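Local structure of 462aa long hypothetical selenium-binding protein (Sulfolobus tokodaii, 2ECE) at residues Asp325-Leu330 / Leu386-Asp391. The protein is of unknown function but folds as a beta propeller and may bind selenium. Residues are numbered along the deposited sequence; the frame is centred on the assembly and turned at random.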
ATOM      1  N   ASP A 325      -4.068   1.937   5.917  1.00 18.07           N
ATOM      2  CA  ASP A 325      -2.796   2.274   5.288  1.00 18.79           C
ATOM      3  C   ASP A 325      -1.988   3.280   6.105  1.00 20.42           C
ATOM      4  O   ASP A 325      -2.547   4.083   6.861  1.00 19.88           O
ATOM      5  CB  ASP A 325      -3.017   2.834   3.873  1.00 17.56           C
ATOM      6  CG  ASP A 325      -1.715   2.944   3.078  1.00 18.95           C
ATOM      7  OD1 ASP A 325      -0.940   1.973   3.098  1.00 17.82           O
ATOM      8  OD2 ASP A 325      -1.468   3.982   2.426  1.00 20.07           O
ATOM      9  N   ILE A 326      -0.666   3.211   5.959  1.00 18.51           N
ATOM     10  CA  ILE A 326       0.252   4.128   6.630  1.00 19.35           C
ATOM     11  C   ILE A 326       1.375   4.444   5.648  1.00 20.17           C
ATOM     12  O   ILE A 326       1.659   3.650   4.741  1.00 18.84           O
ATOM     13  CB  ILE A 326       0.882   3.523   7.917  1.00 18.70           C
ATOM     14  CG1 ILE A 326       1.537   2.176   7.604  1.00 18.24           C
ATOM     15  CG2 ILE A 326      -0.169   3.395   9.000  1.00 18.98           C
ATOM     16  CD1 ILE A 326       2.469   1.673   8.699  1.00 16.39           C
ATOM     17  N   ASP A 327       2.007   5.596   5.827  1.00 18.46           N
ATOM     18  CA  ASP A 327       3.094   5.995   4.949  1.00 20.62           C
ATOM     19  C   ASP A 327       3.941   7.023   5.696  1.00 19.94           C
ATOM     20  O   ASP A 327       3.407   7.865   6.409  1.00 19.64           O
ATOM     21  CB  ASP A 327       2.520   6.587   3.661  1.00 21.65           C
ATOM     22  CG  ASP A 327       3.425   6.376   2.463  1.00 23.51           C
ATOM     23  OD1 ASP A 327       4.324   5.512   2.532  1.00 24.52           O
ATOM     24  OD2 ASP A 327       3.227   7.065   1.441  1.00 25.49           O
ATOM     25  N   ILE A 328       5.257   6.943   5.529  1.00 19.96           N
ATOM     26  CA  ILE A 328       6.184   7.844   6.211  1.00 20.12           C
ATOM     27  C   ILE A 328       6.869   8.801   5.240  1.00 20.49           C
ATOM     28  O   ILE A 328       7.298   8.395   4.155  1.00 21.12           O
ATOM     29  CB  ILE A 328       7.283   7.034   6.938  1.00 19.71           C
ATOM     30  CG1 ILE A 328       6.643   6.007   7.875  1.00 18.99           C
ATOM     31  CG2 ILE A 328       8.206   7.970   7.705  1.00 15.84           C
ATOM     32  CD1 ILE A 328       7.637   5.020   8.452  1.00 16.68           C
ATOM     33  N   SER A 329       6.984  10.071   5.621  1.00 21.16           N
ATOM     34  CA  SER A 329       7.657  11.038   4.750  1.00 20.28           C
ATOM     35  C   SER A 329       9.138  10.665   4.669  1.00 19.53           C
ATOM     36  O   SER A 329       9.669  10.043   5.586  1.00 18.92           O
ATOM     37  CB  SER A 329       7.495  12.464   5.292  1.00 20.91           C
ATOM     38  OG  SER A 329       7.910  12.556   6.642  1.00 21.03           O
ATOM     39  N   LEU A 330       9.802  11.038   3.575  1.00 19.82           N
ATOM     40  CA  LEU A 330      11.215  10.704   3.381  1.00 22.06           C
ATOM     41  C   LEU A 330      12.183  11.116   4.494  1.00 23.36           C
ATOM     42  O   LEU A 330      13.189  10.449   4.709  1.00 23.55           O
ATOM     43  CB  LEU A 330      11.715  11.274   2.051  1.00 22.77           C
ATOM     44  CG  LEU A 330      11.535  10.412   0.799  1.00 24.98           C
ATOM     45  CD1 LEU A 330      12.379   9.158   0.924  1.00 25.21           C
ATOM     46  CD2 LEU A 330      10.068  10.048   0.621  1.00 25.77           C
ATOM     47  N   LEU A 386      -2.645   5.977   0.669  1.00 16.38           N
ATOM     48  CA  LEU A 386      -2.024   7.294   0.728  1.00 17.69           C
ATOM     49  C   LEU A 386      -0.681   7.228   0.023  1.00 17.54           C
ATOM     50  O   LEU A 386      -0.077   6.156  -0.085  1.00 18.77           O
ATOM     51  CB  LEU A 386      -1.746   7.701   2.183  1.00 16.27           C
ATOM     52  CG  LEU A 386      -2.853   7.695   3.234  1.00 13.73           C
ATOM     53  CD1 LEU A 386      -2.249   7.890   4.622  1.00 15.63           C
ATOM     54  CD2 LEU A 386      -3.846   8.803   2.920  1.00 17.34           C
ATOM     55  N   GLU A 387      -0.216   8.367  -0.468  1.00 17.98           N
ATOM     56  CA  GLU A 387       1.110   8.417  -1.063  1.00 17.45           C
ATOM     57  C   GLU A 387       1.642   9.827  -0.873  1.00 19.51           C
ATOM     58  O   GLU A 387       0.899  10.798  -1.002  1.00 21.80           O
ATOM     59  CB  GLU A 387       1.103   8.033  -2.534  1.00 17.58           C
ATOM     60  CG  GLU A 387       2.513   7.686  -2.996  1.00 19.33           C
ATOM     61  CD  GLU A 387       3.252   6.859  -1.955  1.00 19.37           C
ATOM     62  OE1 GLU A 387       3.023   5.632  -1.892  1.00 15.76           O
ATOM     63  OE2 GLU A 387       4.048   7.443  -1.176  1.00 18.52           O
ATOM     64  N   ILE A 388       2.924   9.932  -0.547  1.00 19.08           N
ATOM     65  CA  ILE A 388       3.537  11.226  -0.276  1.00 20.66           C
ATOM     66  C   ILE A 388       4.621  11.593  -1.274  1.00 21.67           C
ATOM     67  O   ILE A 388       5.438  10.754  -1.657  1.00 19.77           O
ATOM     68  CB  ILE A 388       4.191  11.233   1.118  1.00 21.13           C
ATOM     69  CG1 ILE A 388       3.282  10.540   2.133  1.00 21.16           C
ATOM     70  CG2 ILE A 388       4.481  12.665   1.547  1.00 24.17           C
ATOM     71  CD1 ILE A 388       4.011  10.089   3.407  1.00 16.59           C
ATOM     72  N   SER A 389       4.639  12.859  -1.683  1.00 21.92           N
ATOM     73  CA  SER A 389       5.659  13.327  -2.607  1.00 20.86           C
ATOM     74  C   SER A 389       6.995  13.202  -1.879  1.00 20.49           C
ATOM     75  O   SER A 389       7.041  13.164  -0.652  1.00 18.30           O
ATOM     76  CB  SER A 389       5.399  14.788  -2.983  1.00 20.05           C
ATOM     77  OG  SER A 389       5.311  15.595  -1.820  1.00 21.98           O
ATOM     78  N   ARG A 390       8.083  13.132  -2.637  1.00 23.22           N
ATOM     79  CA  ARG A 390       9.399  13.014  -2.035  1.00 25.79           C
ATOM     80  C   ARG A 390       9.750  14.211  -1.164  1.00 27.23           C
ATOM     81  O   ARG A 390      10.404  14.048  -0.132  1.00 28.31           O
ATOM     82  CB  ARG A 390      10.461  12.799  -3.119  1.00 27.25           C
ATOM     83  CG  ARG A 390      10.592  11.338  -3.521  1.00 28.05           C
ATOM     84  CD  ARG A 390      11.492  11.111  -4.726  1.00 30.52           C
ATOM     85  NE  ARG A 390      10.927  11.639  -5.963  1.00 30.37           N
ATOM     86  CZ  ARG A 390      11.146  12.867  -6.424  1.00 32.42           C
ATOM     87  NH1 ARG A 390      11.927  13.701  -5.748  1.00 34.77           N
ATOM     88  NH2 ARG A 390      10.586  13.260  -7.559  1.00 32.76           N
ATOM     89  N   ASP A 391       9.305  15.408  -1.551  1.00 27.45           N
ATOM     90  CA  ASP A 391       9.612  16.587  -0.744  1.00 26.32           C
ATOM     91  C   ASP A 391       8.736  16.634   0.497  1.00 25.94           C
ATOM     92  O   ASP A 391       8.913  17.499   1.356  1.00 25.66           O
ATOM     93  CB  ASP A 391       9.478  17.891  -1.556  1.00 25.80           C
ATOM     94  CG  ASP A 391       8.057  18.157  -2.047  1.00 26.87           C
ATOM     95  OD1 ASP A 391       7.095  17.583  -1.495  1.00 25.42           O
ATOM     96  OD2 ASP A 391       7.907  18.973  -2.986  1.00 26.37           O
TER
HETATM   97  O   HOH W   1       1.007   4.087   1.268  1.00 15.49           O
HETATM   98  O   HOH W   2       8.512  12.726   1.746  1.00 24.32           O
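Asp325 and Asp327 of one strand face Leu386-Ile388 of another that runs alongside it, the axes of 326-328 and 386-388 coming within 6.9 Å at 6° between their directions; this spacing is wider than that of paired strands, and side chains and water 1 bridge the interval. The carboxylate of Asp325 makes the direct link: Leu386 N donates to Asp325 OD2 over 2.9 Å, meeting the anti side of the oxygen 24° out of the carboxylate plane. Water 1 gives one hydrogen to the same OD2 and the other to Leu386 O, closing a second route between the strands. Asp327 has CG anti to its backbone N, which carries OD2 to 2.8 Å from Glu387 OE2, the two carboxylate planes standing 83° apart. These atoms meet as two acceptors, and so close a buried approach of like charges may raise the pKa of one of the acids. Glu387 bends back at chi2, letting OE2 also accept from Ile388 N at 2.8 Å, while OE1 bonds Ser455 OG. A leucine in place of Glu387 would probably leave Ile388 N without its acceptor, Ser455 OG without its partner and Asp327 facing a hydrocarbon. Ile388 slides past Asp327 in the opposite direction, its CD1 reaching 3.6 Å from Ile328 C. Beyond the strands, Leu330 lays CB over Arg390 O at 3.8 Å, and water 2 accepts from Leu330 N and donates to Ser389 O. The two strands are the first of successive four-stranded antiparallel sheets, hence neighbouring inner blade strands in the propeller, with 334-339 and 394-398 next outward in each. Strand 250-258, from the preceding sheet, adjoins 326-328 and supplies Arg257 to Asp325 OD1 as a salt bridge.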